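Local coordinates for protein design 2L4HC2_11 (Synthetic construct, PDB 5J2L) that is a computationally designed helical hairpin that pairs with a second copy of itself, its dimer specificity meant to come from buried hydrogen-bond networks, at residues 36-39 against 43-46; 19-24 against 64-69; 8-13 against 71-76. All coordinates share one frame; numbering follows the deposited sequence.

All three contacts join helix 7-41 to the rest of one helical hairpin. Interaction 1 lies on the surface at the turn, while interactions 2 and 3 bridge helices 7-41 and 46-80 along the stem, the former buried near the chain's centre, the latter partly buried, their segments adjoining in sequence and their centres about 13 Å apart. Interaction 1 sits about 42 Å from interaction 3, centre to centre, on the opposite side of the chain's centre. Chemistry follows place: a leucine methyl against a serine at the turn, a buried glutamine belonging to a polar network in interaction 2, and in interaction 3 a leucine pair bordered by charged groups. All three also touch the second subunit.

Interaction 1 (36-39 against 43-46); sequences QRLT and TSTA
Leu38 packs against Ser44 at the bend of a helix-loop-helix hairpin, where the end of helix 7-41 faces the short connection that leads into helix 46-80. The leucine side chain sets out with CG anti to its own carbonyl carbon (chi1 -72°), which swings the branched end to the side of the helix where the loop returns. At its root, CB is 4.5 Å from Ser44 OG, and CG stands a little further from the same oxygen. The two methyls then part company. CD1 continues the chain anti to CA and remains 4.7 Å from Ser44 OG, whereas CD2 turns to the loop and makes the closest approach. This is van der Waals packing of a methyl against a hydroxyl oxygen, with no polar bond between the two segments. Next to it, the backbones pass one another with Leu38 O 4.4 Å from Thr43 N, too far for a hydrogen bond.

Two threonines of the turn find polar partners close by along the chain. The hydroxyl of Thr43, a poorly ordered residue, pairs with Glu41, while Thr45 occupies the N-cap of helix 46-80, where its OG1 caps a backbone N and also bonds to Glu48. Leu38 also leans on Leu49 and Glu52 of the second helix, so the one side chain touches both the loop and the first turns of the returning helix. Thr39 and Ala46 pack on Arg54 and Thr39 of the second subunit, respectively. The point of contact with the loop is narrow: Leu38 CD2 rests 4.0 Å from Ser44 OG.

Interaction 2 (19-24 against 64-69); sequences DKQRKD and SEKLRE
Gln21 reaches from helix 7-41 across to Lys66 and Leu67 of helix 46-80, and it meets the two in different ways. It crosses Lys66 at about a right angle: the amide nitrogen comes up against the base of the lysine, with Gln21 NE2 3.7 Å from Lys66 CB and 4.0 Å from Lys66 CG. With Leu67 the glutamine instead slides past in the opposite direction, its aliphatic stem against a methyl, Gln21 CG to Leu67 CD2 being 4.2 Å. A bend at chi2 (-54°) turns the amide off the line of the stem, which lets one side chain offer carbon to the leucine and nitrogen to the lysine methylenes. Both contacts are van der Waals packing of side chains, and the nearest CA atoms, those of Gln21 and Leu67, are 8.4 Å apart.

The amide of this buried glutamine is held by polar partners within the chain and across the dimer. NE2 bonds to Glu17 and OE1 to the NE2 of Gln63, partners on both helices that restrain its rotation. Ser64 OG adds a bond to Gln21 NE2 of the second subunit, extending the polar pairing over the dimer interface.

Lys66 starts toward Gln21 but also bends at chi2, and its tip leads away to the surface, where NZ holds Glu69 OE1 at 2.9 Å on the syn side of the carboxylate. A comparable bridge runs along the other helix, Lys20 NZ to Asp24 OD2 at 3.0 Å, on the syn lone pair of that oxygen. Surface ion pairs around a buried glutamine network, with leucine packed alongside, are consistent with the modular hydrogen-bond networks designed into this antiparallel four-helix bundle.

Interaction 3 (8-13 against 71-76); sequences DYKLRE and IEELEK
Two successive bends, at chi2 (-64°) and chi3 (-79°), curl Lys10 so that its outer methylene faces Glu73, itself bent at chi2, on the other helix. The two side chains pass at a slant, and Lys10 CE lies 3.8 Å from Glu73 OE1. The charged ends do not close into a salt bridge: Lys10 NZ stays 4.3 Å from Glu73 OE1, near enough for some attraction. The Lys10 ammonium is instead taken by Glu13, one turn on in its own helix, Lys10 NZ lying 2.7 Å from Glu13 OE1 on the syn side of the carboxylate. Glu73 has its own partner in Lys76, whose NZ sits 3.0 Å from Glu73 OE2, well above the carboxylate plane.

With an alanine in place of Lys10, the ammonium and the methylene against Glu73 OE1 are gone, and the Glu13 carboxylate would probably be left without its mate and freer to turn.

Deeper in, Leu11 and Leu74 meet at about a right angle, methyl to methyl, with Leu11 CD2 3.8 Å from Leu74 CD2. This apolar pair lies in the seam, with the charged groups along its border. Lys10 and Leu11 also rest on Ile77 of helix 46-80, while Leu11 touches Arg81 of the second subunit and Leu74 touches Ile78 of that subunit, placing the seam between the two antiparallel helices of the hairpin and against the partner chain of the bundle.

Interaction 1 (36-39 against 43-46)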
# COMPACT_ATOMS: atom_id res chain seq x y z
N GLN A 36 -0.56 -11.82 -10.35
CA GLN A 36 0.66 -12.42 -10.87
C GLN A 36 0.36 -13.74 -11.58
O GLN A 36 0.89 -14.01 -12.66
CB GLN A 36 1.66 -12.63 -9.73
CG GLN A 36 2.97 -13.28 -10.12
CD GLN A 36 3.79 -12.48 -11.09
OE1 GLN A 36 4.08 -11.30 -10.88
NE2 GLN A 36 4.18 -13.13 -12.17
N ARG A 37 -0.51 -14.55 -10.99
CA ARG A 37 -0.88 -15.82 -11.57
C ARG A 37 -1.61 -15.63 -12.91
O ARG A 37 -1.37 -16.39 -13.85
CB ARG A 37 -1.72 -16.68 -10.61
CG ARG A 37 -0.95 -17.20 -9.40
CD ARG A 37 -1.64 -18.35 -8.75
NE ARG A 37 -2.81 -18.08 -7.94
CZ ARG A 37 -2.86 -18.06 -6.59
NH1 ARG A 37 -1.80 -18.30 -5.84
NH2 ARG A 37 -4.02 -17.86 -6.00
N LEU A 38 -2.47 -14.62 -13.00
CA LEU A 38 -3.14 -14.34 -14.26
C LEU A 38 -2.14 -13.98 -15.34
O LEU A 38 -2.30 -14.37 -16.50
CB LEU A 38 -4.15 -13.21 -14.14
CG LEU A 38 -5.40 -13.54 -13.37
CD1 LEU A 38 -6.21 -12.26 -13.19
CD2 LEU A 38 -6.18 -14.59 -14.16
N THR A 39 -1.12 -13.23 -14.94
CA THR A 39 -0.10 -12.84 -15.87
C THR A 39 0.52 -14.09 -16.49
O THR A 39 0.83 -14.11 -17.68
CB THR A 39 1.00 -11.99 -15.21
OG1 THR A 39 0.43 -10.78 -14.68
CG2 THR A 39 2.03 -11.63 -16.22
N THR A 43 -4.08 -15.82 -20.25
CA THR A 43 -5.40 -16.01 -20.83
C THR A 43 -6.14 -14.66 -20.76
O THR A 43 -7.32 -14.57 -21.11
CB THR A 43 -6.23 -17.12 -20.09
OG1 THR A 43 -6.45 -16.75 -18.71
CG2 THR A 43 -5.51 -18.46 -20.14
N SER A 44 -5.43 -13.63 -20.27
CA SER A 44 -6.02 -12.30 -20.02
C SER A 44 -5.32 -11.19 -20.80
O SER A 44 -4.15 -11.31 -21.16
CB SER A 44 -5.98 -11.99 -18.52
OG SER A 44 -6.73 -12.91 -17.78
N THR A 45 -6.05 -10.10 -21.05
CA THR A 45 -5.51 -8.95 -21.77
C THR A 45 -4.74 -8.03 -20.85
O THR A 45 -4.95 -8.03 -19.64
CB THR A 45 -6.62 -8.14 -22.44
OG1 THR A 45 -7.48 -7.61 -21.43
CG2 THR A 45 -7.42 -9.01 -23.38
N ALA A 46 -3.89 -7.20 -21.44
CA ALA A 46 -3.18 -6.22 -20.67
C ALA A 46 -4.19 -5.24 -20.07
O ALA A 46 -4.06 -4.87 -18.91
CB ALA A 46 -2.14 -5.51 -21.51

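Interaction 2 (19-24 against 64-69)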
# COMPACT_ATOMS: atom_id res chain seq x y z
N ASP A 19 -5.98 -3.24 13.49
CA ASP A 19 -6.37 -4.63 13.28
C ASP A 19 -6.99 -4.77 11.89
O ASP A 19 -6.64 -5.67 11.12
CB ASP A 19 -7.37 -5.11 14.34
CG ASP A 19 -6.77 -5.29 15.73
OD1 ASP A 19 -5.56 -5.36 15.84
OD2 ASP A 19 -7.52 -5.35 16.67
N LYS A 20 -7.90 -3.85 11.57
CA LYS A 20 -8.52 -3.84 10.26
C LYS A 20 -7.49 -3.69 9.17
O LYS A 20 -7.55 -4.39 8.15
CB LYS A 20 -9.57 -2.72 10.14
CG LYS A 20 -10.24 -2.70 8.77
CD LYS A 20 -11.36 -1.68 8.69
CE LYS A 20 -12.12 -1.80 7.37
NZ LYS A 20 -11.33 -1.29 6.21
N GLN A 21 -6.55 -2.76 9.36
CA GLN A 21 -5.54 -2.51 8.36
C GLN A 21 -4.69 -3.73 8.13
O GLN A 21 -4.34 -4.01 6.98
CB GLN A 21 -4.66 -1.31 8.73
CG GLN A 21 -5.40 0.01 8.72
CD GLN A 21 -6.09 0.24 7.38
OE1 GLN A 21 -5.59 -0.16 6.32
NE2 GLN A 21 -7.26 0.87 7.42
N ARG A 22 -4.40 -4.49 9.19
CA ARG A 22 -3.62 -5.70 9.05
C ARG A 22 -4.37 -6.65 8.11
O ARG A 22 -3.76 -7.27 7.24
CB ARG A 22 -3.35 -6.36 10.41
CG ARG A 22 -2.34 -5.64 11.29
CD ARG A 22 -2.25 -6.17 12.70
NE ARG A 22 -1.78 -7.56 12.79
CZ ARG A 22 -1.57 -8.24 13.96
NH1 ARG A 22 -1.77 -7.65 15.12
NH2 ARG A 22 -1.17 -9.50 13.94
N LYS A 23 -5.68 -6.72 8.27
CA LYS A 23 -6.51 -7.60 7.45
C LYS A 23 -6.50 -7.12 5.99
O LYS A 23 -6.37 -7.92 5.07
CB LYS A 23 -7.93 -7.65 8.03
CG LYS A 23 -7.99 -8.36 9.38
CD LYS A 23 -9.39 -8.31 10.00
CE LYS A 23 -9.38 -8.89 11.41
NZ LYS A 23 -10.71 -8.79 12.08
N ASP A 24 -6.60 -5.80 5.81
CA ASP A 24 -6.61 -5.22 4.47
C ASP A 24 -5.28 -5.50 3.76
O ASP A 24 -5.28 -5.82 2.56
CB ASP A 24 -6.92 -3.71 4.54
CG ASP A 24 -8.40 -3.41 4.93
OD1 ASP A 24 -9.20 -4.30 4.85
OD2 ASP A 24 -8.70 -2.29 5.32
N SER A 64 -2.94 3.96 3.15
CA SER A 64 -1.98 4.98 3.45
C SER A 64 -2.64 6.18 4.15
O SER A 64 -2.16 6.64 5.18
CB SER A 64 -1.29 5.38 2.17
OG SER A 64 -0.35 6.38 2.38
N GLU A 65 -3.76 6.65 3.60
CA GLU A 65 -4.45 7.79 4.19
C GLU A 65 -5.00 7.45 5.57
O GLU A 65 -4.92 8.29 6.47
CB GLU A 65 -5.55 8.28 3.27
CG GLU A 65 -5.01 8.93 1.99
CD GLU A 65 -4.11 10.11 2.29
OE1 GLU A 65 -4.49 10.93 3.09
OE2 GLU A 65 -3.05 10.19 1.71
N LYS A 66 -5.48 6.23 5.76
CA LYS A 66 -5.95 5.85 7.09
C LYS A 66 -4.81 5.79 8.08
O LYS A 66 -4.98 6.21 9.23
CB LYS A 66 -6.73 4.54 7.06
CG LYS A 66 -8.13 4.71 6.52
CD LYS A 66 -8.93 5.57 7.50
CE LYS A 66 -10.31 5.94 6.97
NZ LYS A 66 -11.02 6.86 7.92
N LEU A 67 -3.65 5.33 7.65
CA LEU A 67 -2.53 5.28 8.57
C LEU A 67 -2.10 6.69 8.93
O LEU A 67 -1.69 6.94 10.07
CB LEU A 67 -1.36 4.48 7.98
CG LEU A 67 -1.63 3.00 7.79
CD1 LEU A 67 -0.40 2.32 7.19
CD2 LEU A 67 -2.03 2.40 9.13
N ARG A 68 -2.19 7.61 7.97
CA ARG A 68 -1.84 9.00 8.20
C ARG A 68 -2.72 9.57 9.31
O ARG A 68 -2.22 10.26 10.20
CB ARG A 68 -1.95 9.80 6.90
CG ARG A 68 -1.51 11.25 6.96
CD ARG A 68 -1.54 11.87 5.60
NE ARG A 68 -0.60 11.19 4.70
CZ ARG A 68 0.74 11.40 4.65
NH1 ARG A 68 1.31 12.31 5.41
NH2 ARG A 68 1.53 10.70 3.86
N GLU A 69 -4.01 9.23 9.25
CA GLU A 69 -4.99 9.66 10.26
C GLU A 69 -4.65 9.13 11.65
O GLU A 69 -4.68 9.88 12.63
CB GLU A 69 -6.41 9.23 9.85
CG GLU A 69 -6.97 9.98 8.65
CD GLU A 69 -8.33 9.50 8.17
OE1 GLU A 69 -8.91 8.63 8.78
OE2 GLU A 69 -8.78 10.01 7.17

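Interaction 3 (8-13 against 71-76)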
# COMPACT_ATOMS: atom_id res chain seq x y z
N ASP A 8 -7.23 6.63 26.50
CA ASP A 8 -7.25 5.17 26.49
C ASP A 8 -8.29 4.72 25.49
O ASP A 8 -8.10 3.74 24.77
CB ASP A 8 -7.50 4.60 27.88
CG ASP A 8 -6.31 4.81 28.82
OD1 ASP A 8 -5.24 5.14 28.35
OD2 ASP A 8 -6.49 4.63 30.01
N TYR A 9 -9.39 5.48 25.43
CA TYR A 9 -10.45 5.24 24.47
C TYR A 9 -9.92 5.37 23.04
O TYR A 9 -10.17 4.50 22.22
CB TYR A 9 -11.61 6.22 24.67
CG TYR A 9 -12.62 6.15 23.56
CD1 TYR A 9 -13.65 5.21 23.57
CD2 TYR A 9 -12.51 7.03 22.49
CE1 TYR A 9 -14.56 5.17 22.53
CE2 TYR A 9 -13.41 6.99 21.45
CZ TYR A 9 -14.44 6.06 21.47
OH TYR A 9 -15.34 6.02 20.44
N LYS A 10 -9.22 6.47 22.77
CA LYS A 10 -8.71 6.75 21.43
C LYS A 10 -7.63 5.74 21.04
O LYS A 10 -7.52 5.39 19.87
CB LYS A 10 -8.19 8.20 21.36
CG LYS A 10 -9.28 9.26 21.55
CD LYS A 10 -10.33 9.22 20.44
CE LYS A 10 -9.85 9.90 19.16
NZ LYS A 10 -10.84 9.75 18.04
N LEU A 11 -6.87 5.27 22.01
CA LEU A 11 -5.86 4.26 21.76
C LEU A 11 -6.54 2.95 21.37
O LEU A 11 -6.09 2.29 20.43
CB LEU A 11 -4.97 4.08 22.99
CG LEU A 11 -4.05 5.27 23.33
CD1 LEU A 11 -3.42 5.06 24.70
CD2 LEU A 11 -2.97 5.39 22.26
N ARG A 12 -7.64 2.60 22.04
CA ARG A 12 -8.37 1.39 21.66
C ARG A 12 -8.93 1.55 20.26
O ARG A 12 -8.87 0.61 19.46
CB ARG A 12 -9.47 1.05 22.65
CG ARG A 12 -8.94 0.51 23.97
CD ARG A 12 -10.01 -0.11 24.82
NE ARG A 12 -10.99 0.87 25.24
CZ ARG A 12 -10.84 1.67 26.30
NH1 ARG A 12 -9.74 1.59 27.02
NH2 ARG A 12 -11.79 2.53 26.62
N GLU A 13 -9.44 2.74 19.95
CA GLU A 13 -9.94 3.05 18.61
C GLU A 13 -8.86 2.81 17.55
O GLU A 13 -9.11 2.15 16.54
CB GLU A 13 -10.41 4.50 18.53
CG GLU A 13 -10.94 4.89 17.16
CD GLU A 13 -11.34 6.35 17.08
OE1 GLU A 13 -11.03 7.06 18.00
OE2 GLU A 13 -11.96 6.74 16.12
N ILE A 71 -1.73 8.15 12.70
CA ILE A 71 -0.53 8.82 13.16
C ILE A 71 -0.84 10.18 13.74
O ILE A 71 -0.32 10.53 14.80
CB ILE A 71 0.51 8.91 12.04
CG1 ILE A 71 1.04 7.49 11.74
CG2 ILE A 71 1.63 9.86 12.44
CD1 ILE A 71 1.86 7.40 10.48
N GLU A 72 -1.69 10.95 13.07
CA GLU A 72 -2.04 12.28 13.56
C GLU A 72 -2.70 12.21 14.93
O GLU A 72 -2.38 13.02 15.81
CB GLU A 72 -2.95 13.00 12.57
CG GLU A 72 -2.24 13.37 11.27
CD GLU A 72 -3.13 14.09 10.28
OE1 GLU A 72 -4.23 14.45 10.65
OE2 GLU A 72 -2.71 14.27 9.16
N GLU A 73 -3.58 11.24 15.13
CA GLU A 73 -4.22 11.10 16.43
C GLU A 73 -3.23 10.62 17.49
O GLU A 73 -3.26 11.09 18.63
CB GLU A 73 -5.46 10.20 16.31
CG GLU A 73 -6.62 10.83 15.52
CD GLU A 73 -7.23 12.07 16.19
OE1 GLU A 73 -7.31 12.07 17.40
OE2 GLU A 73 -7.64 12.99 15.51
N LEU A 74 -2.30 9.73 17.13
CA LEU A 74 -1.27 9.32 18.08
C LEU A 74 -0.37 10.50 18.40
O LEU A 74 0.14 10.61 19.51
CB LEU A 74 -0.44 8.13 17.57
CG LEU A 74 -1.16 6.77 17.51
CD1 LEU A 74 -0.23 5.74 16.87
CD2 LEU A 74 -1.54 6.35 18.92
N GLU A 75 -0.18 11.39 17.42
CA GLU A 75 0.61 12.61 17.63
C GLU A 75 0.02 13.40 18.77
O GLU A 75 0.74 13.84 19.67
CB GLU A 75 0.64 13.49 16.38
CG GLU A 75 1.36 14.82 16.61
CD GLU A 75 1.32 15.77 15.42
OE1 GLU A 75 1.04 15.33 14.32
OE2 GLU A 75 1.54 16.95 15.63
N LYS A 76 -1.29 13.59 18.72
CA LYS A 76 -1.99 14.37 19.72
C LYS A 76 -1.82 13.75 21.11
O LYS A 76 -1.59 14.45 22.09
CB LYS A 76 -3.46 14.47 19.32
CG LYS A 76 -3.68 15.28 18.06
CD LYS A 76 -5.14 15.27 17.64
CE LYS A 76 -5.30 15.89 16.26
NZ LYS A 76 -6.70 15.78 15.76